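Local coordinates for packaging protein UL32 (Human herpesvirus 8 type M, PDB 6XF9) that forms a zinc-binding pentameric ring required for herpesviral genome packaging and probably helps bring newly made capsids to nuclear replication compartments, at residues D[76-81]-D[97-102]; D[90-95]-D[126-131]. All blocks are in the same frame, centred on the assembly; numbering follows the deposited sequence.

Interaction 1: residues D[76-81]-D[97-102]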
ATOM      1  N   ALA D  76      42.583  -2.889 -31.273  1.00 55.47           N
ATOM      2  CA  ALA D  76      41.273  -3.357 -31.713  1.00 54.88           C
ATOM      3  C   ALA D  76      41.158  -4.875 -31.692  1.00 54.63           C
ATOM      4  O   ALA D  76      40.042  -5.397 -31.606  1.00 54.49           O
ATOM      5  CB  ALA D  76      40.952  -2.830 -33.104  1.00 55.96           C
ATOM      6  N   CYS D  77      42.267  -5.614 -31.814  1.00 62.72           N
ATOM      7  CA  CYS D  77      42.173  -7.068 -31.664  1.00 62.23           C
ATOM      8  C   CYS D  77      41.914  -7.454 -30.225  1.00 61.51           C
ATOM      9  O   CYS D  77      41.093  -8.335 -29.947  1.00 61.23           O
ATOM     10  CB  CYS D  77      43.439  -7.756 -32.142  1.00 62.76           C
ATOM     11  SG  CYS D  77      43.459  -7.937 -33.867  1.00 63.94           S
ATOM     12  N   LEU D  78      42.648  -6.835 -29.297  1.00 50.36           N
ATOM     13  CA  LEU D  78      42.399  -7.046 -27.877  1.00 49.90           C
ATOM     14  C   LEU D  78      40.941  -6.778 -27.543  1.00 49.38           C
ATOM     15  O   LEU D  78      40.276  -7.597 -26.895  1.00 49.11           O
ATOM     16  CB  LEU D  78      43.297  -6.130 -27.059  1.00 50.33           C
ATOM     17  CG  LEU D  78      43.055  -6.220 -25.567  1.00 50.08           C
ATOM     18  CD1 LEU D  78      43.137  -7.653 -25.103  1.00 50.29           C
ATOM     19  CD2 LEU D  78      44.010  -5.309 -24.823  1.00 50.82           C
ATOM     20  N   CYS D  79      40.412  -5.644 -28.012  1.00 54.67           N
ATOM     21  CA  CYS D  79      39.008  -5.341 -27.782  1.00 54.29           C
ATOM     22  C   CYS D  79      38.097  -6.442 -28.331  1.00 54.35           C
ATOM     23  O   CYS D  79      37.202  -6.919 -27.630  1.00 54.23           O
ATOM     24  CB  CYS D  79      38.672  -3.981 -28.382  1.00 54.80           C
ATOM     25  SG  CYS D  79      39.510  -2.647 -27.510  1.00 55.32           S
ATOM     26  N   PHE D  80      38.326  -6.894 -29.558  1.00 47.65           N
ATOM     27  CA  PHE D  80      37.460  -7.935 -30.113  1.00 47.80           C
ATOM     28  C   PHE D  80      37.473  -9.181 -29.237  1.00 47.37           C
ATOM     29  O   PHE D  80      36.435  -9.817 -29.037  1.00 47.54           O
ATOM     30  CB  PHE D  80      37.898  -8.276 -31.536  1.00 48.36           C
ATOM     31  CG  PHE D  80      37.000  -9.241 -32.241  1.00 48.62           C
ATOM     32  CD1 PHE D  80      35.849  -8.807 -32.867  1.00 49.48           C
ATOM     33  CD2 PHE D  80      37.323 -10.569 -32.308  1.00 48.57           C
ATOM     34  CE1 PHE D  80      35.020  -9.700 -33.533  1.00 50.06           C
ATOM     35  CE2 PHE D  80      36.505 -11.471 -32.976  1.00 49.18           C
ATOM     36  CZ  PHE D  80      35.353 -11.038 -33.588  1.00 49.76           C
ATOM     37  N   PHE D  81      38.643  -9.552 -28.720  1.00 44.31           N
ATOM     38  CA  PHE D  81      38.740 -10.744 -27.888  1.00 44.30           C
ATOM     39  C   PHE D  81      37.964 -10.572 -26.597  1.00 43.94           C
ATOM     40  O   PHE D  81      37.247 -11.482 -26.166  1.00 44.17           O
ATOM     41  CB  PHE D  81      40.211 -11.049 -27.589  1.00 44.69           C
ATOM     42  CG  PHE D  81      40.860 -11.959 -28.595  1.00 45.24           C
ATOM     43  CD1 PHE D  81      40.856 -11.641 -29.944  1.00 45.26           C
ATOM     44  CD2 PHE D  81      41.530 -13.102 -28.180  1.00 45.85           C
ATOM     45  CE1 PHE D  81      41.450 -12.473 -30.871  1.00 45.78           C
ATOM     46  CE2 PHE D  81      42.135 -13.934 -29.112  1.00 46.40           C
ATOM     47  CZ  PHE D  81      42.093 -13.609 -30.458  1.00 46.30           C
ATOM     48  N   ALA D  97      48.000  -8.622 -19.613  1.00 59.43           N
ATOM     49  CA  ALA D  97      49.192  -9.043 -20.341  1.00 59.97           C
ATOM     50  C   ALA D  97      49.207  -8.472 -21.751  1.00 58.41           C
ATOM     51  O   ALA D  97      50.193  -7.861 -22.175  1.00 59.11           O
ATOM     52  CB  ALA D  97      49.264 -10.571 -20.379  1.00 60.47           C
ATOM     53  N   ASP D  98      48.099  -8.614 -22.480  1.00 71.88           N
ATOM     54  CA  ASP D  98      48.081  -8.155 -23.860  1.00 70.58           C
ATOM     55  C   ASP D  98      48.131  -6.635 -23.947  1.00 70.56           C
ATOM     56  O   ASP D  98      48.516  -6.099 -24.992  1.00 70.56           O
ATOM     57  CB  ASP D  98      46.848  -8.685 -24.598  1.00 69.12           C
ATOM     58  CG  ASP D  98      46.706 -10.219 -24.524  1.00 69.56           C
ATOM     59  OD1 ASP D  98      47.711 -10.943 -24.278  1.00 70.82           O
ATOM     60  OD2 ASP D  98      45.575 -10.708 -24.773  1.00 68.60           O
ATOM     61  N   LEU D  99      47.728  -5.926 -22.887  1.00 63.47           N
ATOM     62  CA  LEU D  99      47.890  -4.473 -22.875  1.00 63.62           C
ATOM     63  C   LEU D  99      49.351  -4.084 -22.651  1.00 65.42           C
ATOM     64  O   LEU D  99      49.822  -3.100 -23.227  1.00 65.74           O
ATOM     65  CB  LEU D  99      46.984  -3.839 -21.816  1.00 63.31           C
ATOM     66  CG  LEU D  99      46.977  -2.310 -21.892  1.00 63.55           C
ATOM     67  CD1 LEU D  99      46.277  -1.876 -23.135  1.00 62.17           C
ATOM     68  CD2 LEU D  99      46.320  -1.685 -20.684  1.00 63.86           C
ATOM     69  N   CYS D 100      50.068  -4.801 -21.780  1.00 80.76           N
ATOM     70  CA  CYS D 100      51.523  -4.667 -21.734  1.00 82.56           C
ATOM     71  C   CYS D 100      52.145  -4.833 -23.113  1.00 82.16           C
ATOM     72  O   CYS D 100      52.844  -3.946 -23.617  1.00 82.81           O
ATOM     73  CB  CYS D 100      52.136  -5.702 -20.797  1.00 84.18           C
ATOM     74  SG  CYS D 100      52.380  -5.162 -19.153  1.00 86.60           S
ATOM     75  N   GLU D 101      51.888  -5.979 -23.736  1.00 63.35           N
ATOM     76  CA  GLU D 101      52.520  -6.286 -25.006  1.00 63.17           C
ATOM     77  C   GLU D 101      52.252  -5.185 -26.019  1.00 62.70           C
ATOM     78  O   GLU D 101      53.175  -4.721 -26.691  1.00 64.07           O
ATOM     79  CB  GLU D 101      52.006  -7.634 -25.490  1.00 62.29           C
ATOM     80  CG  GLU D 101      52.503  -8.097 -26.821  1.00 62.51           C
ATOM     81  CD  GLU D 101      53.935  -8.553 -26.814  1.00 64.48           C
ATOM     82  OE1 GLU D 101      54.559  -8.641 -25.734  1.00 65.58           O
ATOM     83  OE2 GLU D 101      54.424  -8.865 -27.916  1.00 65.67           O
ATOM     84  N   ILE D 102      51.008  -4.708 -26.097  1.00 55.85           N
ATOM     85  CA  ILE D 102      50.689  -3.650 -27.049  1.00 55.58           C
ATOM     86  C   ILE D 102      51.496  -2.397 -26.739  1.00 57.15           C
ATOM     87  O   ILE D 102      51.864  -1.645 -27.650  1.00 58.49           O
ATOM     88  CB  ILE D 102      49.175  -3.373 -27.061  1.00 53.89           C
ATOM     89  CG1 ILE D 102      48.444  -4.513 -27.751  1.00 52.80           C
ATOM     90  CG2 ILE D 102      48.850  -2.059 -27.771  1.00 53.97           C
ATOM     91  CD1 ILE D 102      46.976  -4.481 -27.497  1.00 51.70           C
TER

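Interaction 2: residues D[90-95]-D[126-131]. With ZN (zinc ion), chain O.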
ATOM      1  N   THR D  90      40.727 -14.690 -15.214  1.00 52.82           N
ATOM      2  CA  THR D  90      41.600 -14.993 -16.342  1.00 52.78           C
ATOM      3  C   THR D  90      41.473 -13.984 -17.471  1.00 49.82           C
ATOM      4  O   THR D  90      42.473 -13.614 -18.087  1.00 49.90           O
ATOM      5  CB  THR D  90      41.325 -16.403 -16.900  1.00 53.29           C
ATOM      6  OG1 THR D  90      41.545 -17.378 -15.873  1.00 56.84           O
ATOM      7  CG2 THR D  90      42.242 -16.698 -18.078  1.00 52.98           C
ATOM      8  N   SER D  91      40.258 -13.537 -17.752  1.00 50.06           N
ATOM      9  CA  SER D  91      40.071 -12.562 -18.824  1.00 47.55           C
ATOM     10  C   SER D  91      40.672 -11.220 -18.451  1.00 47.52           C
ATOM     11  O   SER D  91      41.116 -10.482 -19.337  1.00 46.81           O
ATOM     12  CB  SER D  91      38.599 -12.390 -19.180  1.00 45.78           C
ATOM     13  OG  SER D  91      37.976 -13.648 -19.383  1.00 46.41           O
ATOM     14  N   THR D  92      40.688 -10.874 -17.156  1.00 47.95           N
ATOM     15  CA  THR D  92      41.345  -9.639 -16.733  1.00 48.31           C
ATOM     16  C   THR D  92      42.859  -9.764 -16.809  1.00 50.57           C
ATOM     17  O   THR D  92      43.542  -8.840 -17.271  1.00 50.41           O
ATOM     18  CB  THR D  92      40.911  -9.287 -15.315  1.00 49.35           C
ATOM     19  OG1 THR D  92      39.485  -9.193 -15.292  1.00 47.21           O
ATOM     20  CG2 THR D  92      41.540  -7.968 -14.844  1.00 50.20           C
ATOM     21  N   MET D  93      43.392 -10.911 -16.381  1.00 54.18           N
ATOM     22  CA  MET D  93      44.820 -11.195 -16.490  1.00 56.12           C
ATOM     23  C   MET D  93      45.280 -11.104 -17.942  1.00 54.32           C
ATOM     24  O   MET D  93      46.266 -10.427 -18.249  1.00 54.69           O
ATOM     25  CB  MET D  93      45.089 -12.586 -15.915  1.00 58.76           C
ATOM     26  CG  MET D  93      46.542 -13.020 -15.757  1.00 61.36           C
ATOM     27  SD  MET D  93      47.574 -11.954 -14.715  1.00 63.85           S
ATOM     28  CE  MET D  93      48.855 -13.138 -14.345  1.00 65.87           C
ATOM     29  N   ALA D  94      44.565 -11.787 -18.852  1.00 52.82           N
ATOM     30  CA  ALA D  94      44.916 -11.797 -20.271  1.00 51.24           C
ATOM     31  C   ALA D  94      44.853 -10.404 -20.881  1.00 49.95           C
ATOM     32  O   ALA D  94      45.710 -10.032 -21.688  1.00 50.05           O
ATOM     33  CB  ALA D  94      44.004 -12.747 -21.033  1.00 49.96           C
ATOM     34  N   ALA D  95      43.806  -9.640 -20.573  1.00 53.79           N
ATOM     35  CA  ALA D  95      43.763  -8.265 -21.056  1.00 52.70           C
ATOM     36  C   ALA D  95      44.898  -7.434 -20.459  1.00 54.32           C
ATOM     37  O   ALA D  95      45.408  -6.524 -21.116  1.00 54.15           O
ATOM     38  CB  ALA D  95      42.406  -7.639 -20.738  1.00 51.40           C
ATOM     39  N   ASP D 126      40.278  -1.246 -12.944  1.00 58.98           N
ATOM     40  CA  ASP D 126      40.292  -0.368 -14.117  1.00 57.21           C
ATOM     41  C   ASP D 126      40.213  -1.165 -15.413  1.00 55.21           C
ATOM     42  O   ASP D 126      39.529  -0.748 -16.362  1.00 53.33           O
ATOM     43  CB  ASP D 126      41.544   0.502 -14.118  1.00 58.94           C
ATOM     44  CG  ASP D 126      41.653   1.367 -12.883  1.00 61.25           C
ATOM     45  OD1 ASP D 126      40.717   2.169 -12.652  1.00 60.60           O
ATOM     46  OD2 ASP D 126      42.678   1.259 -12.161  1.00 63.76           O
ATOM     47  N   LEU D 127      40.919  -2.307 -15.467  1.00 54.72           N
ATOM     48  CA  LEU D 127      40.823  -3.221 -16.605  1.00 53.01           C
ATOM     49  C   LEU D 127      39.421  -3.811 -16.729  1.00 51.40           C
ATOM     50  O   LEU D 127      38.881  -3.921 -17.835  1.00 50.15           O
ATOM     51  CB  LEU D 127      41.856  -4.334 -16.465  1.00 54.40           C
ATOM     52  CG  LEU D 127      43.308  -3.856 -16.461  1.00 56.33           C
ATOM     53  CD1 LEU D 127      44.243  -5.001 -16.093  1.00 58.23           C
ATOM     54  CD2 LEU D 127      43.710  -3.254 -17.794  1.00 55.17           C
ATOM     55  N   GLN D 128      38.850  -4.273 -15.610  1.00 45.76           N
ATOM     56  CA  GLN D 128      37.489  -4.814 -15.610  1.00 44.04           C
ATOM     57  C   GLN D 128      36.465  -3.790 -16.093  1.00 42.65           C
ATOM     58  O   GLN D 128      35.577  -4.108 -16.891  1.00 41.68           O
ATOM     59  CB  GLN D 128      37.128  -5.258 -14.205  1.00 44.94           C
ATOM     60  CG  GLN D 128      37.830  -6.483 -13.730  1.00 46.50           C
ATOM     61  CD  GLN D 128      37.186  -7.017 -12.474  1.00 46.95           C
ATOM     62  OE1 GLN D 128      36.176  -7.710 -12.533  1.00 45.87           O
ATOM     63  NE2 GLN D 128      37.735  -6.650 -11.324  1.00 48.99           N
ATOM     64  N   LEU D 129      36.540  -2.563 -15.577  1.00 47.60           N
ATOM     65  CA  LEU D 129      35.576  -1.534 -15.962  1.00 46.91           C
ATOM     66  C   LEU D 129      35.702  -1.191 -17.443  1.00 46.59           C
ATOM     67  O   LEU D 129      34.689  -1.014 -18.139  1.00 46.20           O
ATOM     68  CB  LEU D 129      35.756  -0.289 -15.090  1.00 48.08           C
ATOM     69  CG  LEU D 129      35.180  -0.316 -13.664  1.00 48.60           C
ATOM     70  CD1 LEU D 129      35.612   0.896 -12.860  1.00 50.43           C
ATOM     71  CD2 LEU D 129      33.656  -0.345 -13.744  1.00 47.39           C
ATOM     72  N   HIS D 130      36.939  -1.071 -17.942  1.00 45.07           N
ATOM     73  CA  HIS D 130      37.131  -0.639 -19.326  1.00 44.90           C
ATOM     74  C   HIS D 130      36.808  -1.747 -20.320  1.00 44.32           C
ATOM     75  O   HIS D 130      36.088  -1.525 -21.301  1.00 44.34           O
ATOM     76  CB  HIS D 130      38.558  -0.125 -19.529  1.00 45.95           C
ATOM     77  CG  HIS D 130      38.851   0.276 -20.942  1.00 45.85           C
ATOM     78  ND1 HIS D 130      38.462   1.487 -21.464  1.00 45.97           N
ATOM     79  CD2 HIS D 130      39.499  -0.377 -21.937  1.00 45.77           C
ATOM     80  CE1 HIS D 130      38.849   1.561 -22.725  1.00 46.30           C
ATOM     81  NE2 HIS D 130      39.477   0.441 -23.038  1.00 46.03           N
ATOM     82  N   PHE D 131      37.311  -2.949 -20.079  1.00 44.12           N
ATOM     83  CA  PHE D 131      37.200  -3.994 -21.080  1.00 43.93           C
ATOM     84  C   PHE D 131      35.982  -4.888 -20.916  1.00 43.71           C
ATOM     85  O   PHE D 131      35.591  -5.547 -21.891  1.00 43.92           O
ATOM     86  CB  PHE D 131      38.457  -4.865 -21.071  1.00 44.60           C
ATOM     87  CG  PHE D 131      39.664  -4.185 -21.649  1.00 45.15           C
ATOM     88  CD1 PHE D 131      39.750  -3.950 -22.997  1.00 44.96           C
ATOM     89  CD2 PHE D 131      40.704  -3.774 -20.835  1.00 46.10           C
ATOM     90  CE1 PHE D 131      40.844  -3.316 -23.531  1.00 45.65           C
ATOM     91  CE2 PHE D 131      41.796  -3.140 -21.366  1.00 46.75           C
ATOM     92  CZ  PHE D 131      41.865  -2.911 -22.723  1.00 46.33           C
TER
HETATM   93 ZN    ZN O 501      37.565   3.145 -20.650  1.00 50.90          ZN

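Interaction 1: residues D[76-81]-D[97-102]
Leu-78 of helix 71-83 meets Asp-98, Leu-99 and Ile-102 of helix 89-106 inside an antiparallel helical hairpin, two helices consecutive in the chain that run back past each other. Their local directions differ by 171° and their axes approach to 10.6 Å. At that separation a single leucine does most of the bridging, and the contact buries a modest 153 Å² in all, within the interior of the chain. Leu-78 sends its CB toward the partner helix, and chi1 at 177° directs CG to the side opposite the backbone N; the branch at CG then presents the two methyls to different residues of the facing helix. CD1 takes the Asp-98 end: it lies 3.9 Å from Asp-98 CB and also borders the carboxylate oxygen OD2. CD2 points to the next residue, 4.4 Å from Leu-99 CD1, a looser apolar contact. Asp-98 thus offers its methylene to the leucine, while OD2 is satisfied beyond the hairpin by a hydrogen bond with the backbone N of Trp-5. That bond ties the amino-terminal segment to the hairpin; nearby, helix 7-12 packs against Ala-97, Asp-98 and Glu-101, and Glu-101 adds a salt bridge to Arg-12. Helix 71-83 is covered elsewhere by helices 382-386 and 391-402, through Phe-81 on Val-384 and Cys-77 on Tyr-394, joining the hairpin to the later half of the chain. One turn on from Asp-98, Ile-102 completes the apolar grip. Its CG1 arm is stretched out, chi2 166°, and carries CD1 to the root of Leu-78 as well as to one of its branches: Ile-102 CD1 sits 4.1 Å from Leu-78 CB and the same distance from Leu-78 CD2.

Interaction 2: residues D[90-95]-D[126-131]
Thr-92 has chi1 at -56°, which turns CG2 away from its own backbone N and onto Leu-127 and Gln-128, while OG1 stays beside that N. Gln-128, with chi1 at -71°, holds CG beside its own backbone N, anti to the carbonyl carbon, where it meets this threonine. The methyl, Thr-92 CG2, lies 4.0 Å from Leu-127 CB, and the 3.5 Å approach of Thr-92 OG1 to Gln-128 CG is a van der Waals contact. The hydroxyl has two carbonyl oxygens as acceptors, those of Met-280, the stronger partner, and Cys-88, which must share its single proton. Helices 89-106 and 124-133 cross here almost at right angles, 93°, with local axes 9.7 Å apart. One turn further along each helix, Ala-95 CB packs 4.2 Å from Phe-131 CD2, approaching the ring obliquely. Helix 124-133 carries the histidine of a zinc site of three cysteines and one histidine, completed by the CxxC pair Cys-52 and Cys-55 and by Cys-136; a wider pi-type turn spans 129-131. His-130 ND1 binds the zinc ion at 2.1 Å, and NE2 is hydrogen-bonded to Tyr-75 OH, so both ring nitrogens are engaged and the imidazole's rotation is fixed. Its edge also rests on the phenylalanine: His-130 CD2 stands 3.4 Å above the Phe-131 ring, over its centre.

In the fold
Helix 89-106 serves both contacts: residues 97-102 pair with helix 71-83 in interaction 1, and the preceding turns, 90-95, cross helix 124-133 in interaction 2. The two centres are 10 Å apart and their side chains touch. Leu-78 CD2 lies 3.8 Å from Phe-131 CZ, and Leu-78 CD1 lies 4.1 Å from Ala-95 CA, so the leucine of the hairpin is also wedged between partners from the crossing pair. A further contact joins Leu-99 CD2 to Leu-127 CD2 at 4.2 Å. Through Phe-131, which packs on His-130, this apolar layer backs the zinc site; the Leu-99 side chain is about 10 Å from the metal.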